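PDB 1ZS7: PUA domain-containing protein from Aeropyrum pernix, which is of uncharacterised function but probably binds RNA and may act in translation initiation. Local coordinates for residues Lys93-Val98 with Val129-Tyr134. Sequence-based numbering, arbitrary orientation.
With PO4 (phosphate ion), chain F.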
# COMPACT_ATOMS: atom_id res chain seq x y z
N LYS A 93 -10.61 4.41 -0.04
CA LYS A 93 -11.72 4.93 -0.83
C LYS A 93 -12.26 3.85 -1.77
O LYS A 93 -13.46 3.82 -2.05
CB LYS A 93 -11.32 6.19 -1.59
CG LYS A 93 -11.05 7.36 -0.65
CD LYS A 93 -10.96 8.69 -1.41
CE LYS A 93 -10.93 9.84 -0.38
NZ LYS A 93 -10.99 11.15 -1.07
N GLY A 94 -11.39 2.95 -2.22
CA GLY A 94 -11.85 1.89 -3.07
C GLY A 94 -10.93 0.70 -3.13
O GLY A 94 -9.75 0.77 -2.75
N VAL A 95 -11.50 -0.38 -3.63
CA VAL A 95 -10.80 -1.62 -3.88
C VAL A 95 -11.19 -2.08 -5.28
O VAL A 95 -12.33 -1.86 -5.72
CB VAL A 95 -11.14 -2.65 -2.78
CG1 VAL A 95 -11.06 -4.10 -3.27
CG2 VAL A 95 -10.20 -2.38 -1.57
N VAL A 96 -10.23 -2.65 -6.00
CA VAL A 96 -10.51 -3.22 -7.32
C VAL A 96 -10.22 -4.71 -7.20
O VAL A 96 -9.16 -5.10 -6.72
CB VAL A 96 -9.63 -2.54 -8.40
CG1 VAL A 96 -9.81 -3.22 -9.76
CG2 VAL A 96 -10.00 -1.03 -8.52
N LEU A 97 -11.18 -5.53 -7.62
CA LEU A 97 -11.03 -6.99 -7.58
C LEU A 97 -10.51 -7.46 -8.94
O LEU A 97 -10.98 -7.01 -9.99
CB LEU A 97 -12.39 -7.65 -7.29
CG LEU A 97 -13.09 -7.21 -5.99
CD1 LEU A 97 -14.39 -7.99 -5.81
CD2 LEU A 97 -12.14 -7.40 -4.83
N VAL A 98 -9.52 -8.35 -8.92
CA VAL A 98 -8.86 -8.74 -10.16
C VAL A 98 -8.89 -10.26 -10.37
O VAL A 98 -9.01 -11.03 -9.40
CB VAL A 98 -7.39 -8.21 -10.24
CG1 VAL A 98 -7.31 -6.74 -9.90
CG2 VAL A 98 -6.44 -9.02 -9.32
N VAL A 129 -6.14 6.78 -4.05
CA VAL A 129 -5.42 5.57 -3.61
C VAL A 129 -6.42 4.39 -3.49
O VAL A 129 -7.46 4.49 -2.81
CB VAL A 129 -4.67 5.78 -2.25
CG1 VAL A 129 -3.86 4.54 -1.88
CG2 VAL A 129 -3.77 7.07 -2.28
N VAL A 130 -6.13 3.29 -4.19
CA VAL A 130 -6.93 2.08 -4.13
C VAL A 130 -6.03 0.86 -3.96
O VAL A 130 -4.82 0.95 -4.15
CB VAL A 130 -7.84 1.94 -5.40
CG1 VAL A 130 -8.79 3.16 -5.51
CG2 VAL A 130 -6.99 1.80 -6.64
N ALA A 131 -6.60 -0.27 -3.53
CA ALA A 131 -5.88 -1.53 -3.50
C ALA A 131 -6.51 -2.49 -4.49
O ALA A 131 -7.72 -2.44 -4.74
CB ALA A 131 -5.90 -2.13 -2.10
N ALA A 132 -5.69 -3.36 -5.06
CA ALA A 132 -6.12 -4.43 -5.93
C ALA A 132 -6.03 -5.75 -5.16
O ALA A 132 -4.96 -6.09 -4.60
CB ALA A 132 -5.25 -4.48 -7.17
N LEU A 133 -7.14 -6.47 -5.15
CA LEU A 133 -7.30 -7.74 -4.44
C LEU A 133 -7.64 -8.85 -5.42
O LEU A 133 -8.51 -8.67 -6.31
CB LEU A 133 -8.45 -7.65 -3.43
CG LEU A 133 -8.20 -7.00 -2.05
CD1 LEU A 133 -7.54 -5.64 -2.10
CD2 LEU A 133 -9.55 -6.96 -1.28
N TYR A 134 -7.00 -10.00 -5.23
CA TYR A 134 -7.36 -11.18 -6.01
C TYR A 134 -8.79 -11.52 -5.61
O TYR A 134 -9.08 -11.63 -4.42
CB TYR A 134 -6.40 -12.33 -5.69
CG TYR A 134 -6.74 -13.64 -6.35
CD1 TYR A 134 -7.36 -13.68 -7.61
CD2 TYR A 134 -6.41 -14.85 -5.73
CE1 TYR A 134 -7.67 -14.90 -8.22
CE2 TYR A 134 -6.70 -16.06 -6.32
CZ TYR A 134 -7.32 -16.08 -7.57
OH TYR A 134 -7.61 -17.29 -8.16
P PO4 F . -13.58 11.09 -3.81
O1 PO4 F . -12.15 11.05 -4.27
O2 PO4 F . -13.65 10.82 -2.32
O3 PO4 F . -14.14 12.47 -4.10
O4 PO4 F . -14.42 10.06 -4.55
O HOH W 1 -8.08 5.43 -0.36
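Leu-133 packs against both Val-95 and Leu-97 on one face of a parallel strand pair, 94-98 beside 129-134, in the mixed sheet of the PUA domain. Its CD2 lies 3.8 Å from Val-95 CG1, the two side chains crossing at about a right angle. Val-95 turns CG1 roughly anti to its backbone N (chi1 152°), which brings that methyl to both ends of the Leu-133 fork. Next along the same strand, Leu-97 brings CD2 to 4.0 Å from Leu-133 CB. On the opposite face Val-98 CG1 meets Ala-132 CB at 4.1 Å, and helix 100-107 covers both residues through Ala-103 and Leu-106.

Between the faces runs the parallel ladder. Val-96 grips the other strand twice: its N donates to Ala-131 O at 2.8 Å, and its O takes Leu-133 N in an equally straight bond. Val-98 N then reaches Leu-133 O, tilted 21° from the carbonyl plane. Toward the start of the strands the pairing slackens, and Ala-131 N makes just a weak bond to Gly-94 O. Beyond it a water takes over, accepting from Lys-93 N and donating to Val-129 O.

Here the Lys-93 chain runs out extended and away from the partner strand, to Pro-33 O and a phosphate probably left from crystallisation. A methionine in its place would probably leave Pro-33 O without this donor and the phosphate without this ammonium group. Lys-93 NZ sits 3.0 Å from phosphate O2, with a weaker bond to O1.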